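Local coordinates for beta sliding clamp (Borrelia burgdorferi, PDB 6DJ8), which probably encircles DNA as a ring-shaped head-to-tail homodimer, tethering DNA polymerases and other proteins to it and so making replication processive, at residues D148-I153 / V216-P221. Residues are numbered along the deposited sequence; the frame is centred on the assembly and turned at random.
Sequences DYTFGI and VNFIVP
The F151 ring has V216 CG2 over one face, 4.2 Å above the ring plane and displaced toward the rim, while F218 comes to its edge close to that plane. The closest atoms of the two rings are F151 CD2 and F218 CE2, 3.7 Å apart, with their side chains running obliquely to one another. Relative to the F218 ring the approach is oblique; at the edge of that ring lies T150, its CG2 methyl 4.3 Å from F218 CZ. V216 adds its other methyl, with CG1 4.2 Å from F151 CE2. The F218 side chain reaches across because CG stands anti to its own carbonyl carbon (chi1 -49°). F151 holds its ring here with chi1 at 139°, away from a staggered value. No hydrogen bond crosses between 148-153 and 216-221, whose nearest CA atoms, those of F151 and V216, are 8.0 Å apart; the contact is apolar and small, burying 147 Å² in all. F242 joins both rings: it stacks on F218 and meets F151 with nearly parallel planes. T150 and F151 also both face F242 through backbone hydrogen bonds, forming a classic beta bulge that turns both side chains toward 216-221. Strand 151-156 ends one antiparallel sheet, beside 237-242, and 218-221 ends another, beside 182-187. The aromatic cluster thus links, within the central domain of the beta clamp, the edge strands of two sheets that run on into the N-terminal and C-terminal domains, in a fold whose sheets form the outer layer of the ring around its DNA-facing helices.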
ATOM      1  N   ASP A 148     -32.207  22.952  19.958  1.00 88.92           N
ATOM      2  CA  ASP A 148     -32.765  24.111  19.270  1.00 86.52           C
ATOM      3  C   ASP A 148     -31.744  24.648  18.272  1.00 87.00           C
ATOM      4  O   ASP A 148     -30.659  25.097  18.660  1.00 83.02           O
ATOM      5  CB  ASP A 148     -33.166  25.193  20.270  1.00 89.23           C
ATOM      6  N   TYR A 149     -32.082  24.580  16.990  1.00 80.67           N
ATOM      7  CA  TYR A 149     -31.198  25.043  15.931  1.00 78.24           C
ATOM      8  C   TYR A 149     -31.279  26.551  15.745  1.00 76.36           C
ATOM      9  O   TYR A 149     -32.369  27.128  15.698  1.00 73.03           O
ATOM     10  CB  TYR A 149     -31.523  24.314  14.629  1.00 79.79           C
ATOM     11  CG  TYR A 149     -31.301  22.826  14.770  1.00 84.86           C
ATOM     12  CD1 TYR A 149     -30.156  22.344  15.389  1.00 84.32           C
ATOM     13  CD2 TYR A 149     -32.245  21.907  14.329  1.00 89.98           C
ATOM     14  CE1 TYR A 149     -29.936  20.991  15.541  1.00 85.05           C
ATOM     15  CE2 TYR A 149     -32.036  20.539  14.478  1.00 90.58           C
ATOM     16  CZ  TYR A 149     -30.877  20.089  15.088  1.00 86.59           C
ATOM     17  OH  TYR A 149     -30.649  18.737  15.246  1.00 82.05           O
ATOM     18  N   THR A 150     -30.117  27.191  15.668  1.00 68.24           N
ATOM     19  CA  THR A 150     -30.047  28.635  15.493  1.00 71.18           C
ATOM     20  C   THR A 150     -29.977  29.022  14.021  1.00 76.58           C
ATOM     21  O   THR A 150     -30.437  30.107  13.646  1.00 74.39           O
ATOM     22  CB  THR A 150     -28.851  29.195  16.280  1.00 76.11           C
ATOM     23  OG1 THR A 150     -29.265  29.483  17.624  1.00 77.24           O
ATOM     24  CG2 THR A 150     -28.269  30.464  15.643  1.00 74.86           C
ATOM     25  N   PHE A 151     -29.459  28.144  13.167  1.00 66.55           N
ATOM     26  CA  PHE A 151     -29.330  28.481  11.759  1.00 64.59           C
ATOM     27  C   PHE A 151     -29.128  27.192  10.969  1.00 61.91           C
ATOM     28  O   PHE A 151     -28.502  26.249  11.461  1.00 57.16           O
ATOM     29  CB  PHE A 151     -28.180  29.499  11.593  1.00 68.47           C
ATOM     30  CG  PHE A 151     -27.288  29.275  10.407  1.00 67.37           C
ATOM     31  CD1 PHE A 151     -27.749  29.467   9.119  1.00 68.53           C
ATOM     32  CD2 PHE A 151     -25.953  28.952  10.589  1.00 63.04           C
ATOM     33  CE1 PHE A 151     -26.907  29.276   8.033  1.00 67.16           C
ATOM     34  CE2 PHE A 151     -25.107  28.768   9.505  1.00 63.20           C
ATOM     35  CZ  PHE A 151     -25.584  28.930   8.226  1.00 65.22           C
ATOM     36  N   GLY A 152     -29.731  27.136   9.786  1.00 61.09           N
ATOM     37  CA  GLY A 152     -29.605  25.981   8.909  1.00 57.00           C
ATOM     38  C   GLY A 152     -29.609  26.408   7.459  1.00 60.11           C
ATOM     39  O   GLY A 152     -30.225  27.414   7.090  1.00 56.61           O
ATOM     40  N   ILE A 153     -28.917  25.631   6.623  1.00 44.55           N
ATOM     41  CA  ILE A 153     -28.919  25.821   5.177  1.00 39.32           C
ATOM     42  C   ILE A 153     -29.056  24.465   4.506  1.00 44.25           C
ATOM     43  O   ILE A 153     -28.788  23.421   5.102  1.00 46.96           O
ATOM     44  CB  ILE A 153     -27.638  26.495   4.640  1.00 50.51           C
ATOM     45  CG1 ILE A 153     -26.410  25.758   5.159  1.00 50.70           C
ATOM     46  CG2 ILE A 153     -27.608  27.964   5.006  1.00 53.49           C
ATOM     47  CD1 ILE A 153     -25.148  26.105   4.411  1.00 52.41           C
ATOM     48  N   VAL A 216     -23.496  34.176  12.242  1.00 50.86           N
ATOM     49  CA  VAL A 216     -22.748  32.960  11.943  1.00 42.10           C
ATOM     50  C   VAL A 216     -21.395  33.116  12.610  1.00 42.75           C
ATOM     51  O   VAL A 216     -20.609  33.986  12.219  1.00 42.91           O
ATOM     52  CB  VAL A 216     -22.596  32.743  10.434  1.00 46.23           C
ATOM     53  CG1 VAL A 216     -21.882  31.415  10.122  1.00 38.06           C
ATOM     54  CG2 VAL A 216     -23.952  32.844   9.754  1.00 40.75           C
ATOM     55  N   ASN A 217     -21.116  32.280  13.607  1.00 40.95           N
ATOM     56  CA  ASN A 217     -19.842  32.337  14.309  1.00 41.16           C
ATOM     57  C   ASN A 217     -19.605  30.991  14.981  1.00 47.60           C
ATOM     58  O   ASN A 217     -19.810  30.852  16.190  1.00 39.93           O
ATOM     59  CB  ASN A 217     -19.837  33.507  15.324  1.00 45.14           C
ATOM     60  CG  ASN A 217     -18.550  33.567  16.137  1.00 53.79           C
ATOM     61  OD1 ASN A 217     -17.473  33.213  15.644  1.00 52.48           O
ATOM     62  ND2 ASN A 217     -18.649  34.029  17.375  1.00 50.14           N
ATOM     63  N   PHE A 218     -19.177  29.990  14.199  1.00 37.02           N
ATOM     64  CA  PHE A 218     -19.105  28.611  14.661  1.00 40.77           C
ATOM     65  C   PHE A 218     -17.794  27.982  14.222  1.00 42.83           C
ATOM     66  O   PHE A 218     -17.332  28.209  13.101  1.00 34.93           O
ATOM     67  CB  PHE A 218     -20.275  27.768  14.114  1.00 41.29           C
ATOM     68  CG  PHE A 218     -21.628  28.414  14.288  1.00 48.51           C
ATOM     69  CD1 PHE A 218     -22.212  28.492  15.540  1.00 49.22           C
ATOM     70  CD2 PHE A 218     -22.313  28.932  13.199  1.00 45.16           C
ATOM     71  CE1 PHE A 218     -23.466  29.094  15.713  1.00 48.79           C
ATOM     72  CE2 PHE A 218     -23.556  29.539  13.358  1.00 51.39           C
ATOM     73  CZ  PHE A 218     -24.138  29.619  14.622  1.00 49.28           C
ATOM     74  N   ILE A 219     -17.221  27.171  15.109  1.00 39.31           N
ATOM     75  CA  ILE A 219     -15.973  26.459  14.866  1.00 38.00           C
ATOM     76  C   ILE A 219     -16.267  24.971  14.981  1.00 42.24           C
ATOM     77  O   ILE A 219     -16.644  24.493  16.060  1.00 37.83           O
ATOM     78  CB  ILE A 219     -14.870  26.864  15.851  1.00 39.46           C
ATOM     79  CG1 ILE A 219     -14.657  28.382  15.835  1.00 43.70           C
ATOM     80  CG2 ILE A 219     -13.567  26.122  15.536  1.00 37.74           C
ATOM     81  CD1 ILE A 219     -13.931  28.869  17.026  1.00 44.32           C
ATOM     82  N   VAL A 220     -16.088  24.255  13.882  1.00 34.09           N
ATOM     83  CA  VAL A 220     -16.411  22.832  13.774  1.00 36.47           C
ATOM     84  C   VAL A 220     -15.114  22.044  13.621  1.00 31.56           C
ATOM     85  O   VAL A 220     -14.342  22.323  12.699  1.00 38.09           O
ATOM     86  CB  VAL A 220     -17.336  22.556  12.578  1.00 37.25           C
ATOM     87  CG1 VAL A 220     -17.699  21.068  12.536  1.00 40.46           C
ATOM     88  CG2 VAL A 220     -18.588  23.427  12.665  1.00 36.61           C
ATOM     89  N   PRO A 221     -14.856  21.052  14.463  1.00 37.99           N
ATOM     90  CA  PRO A 221     -13.635  20.253  14.306  1.00 37.03           C
ATOM     91  C   PRO A 221     -13.566  19.667  12.911  1.00 31.66           C
ATOM     92  O   PRO A 221     -14.574  19.241  12.345  1.00 30.37           O
ATOM     93  CB  PRO A 221     -13.764  19.163  15.377  1.00 34.70           C
ATOM     94  CG  PRO A 221     -14.672  19.775  16.421  1.00 47.12           C
ATOM     95  CD  PRO A 221     -15.670  20.549  15.588  1.00 42.01           C
TER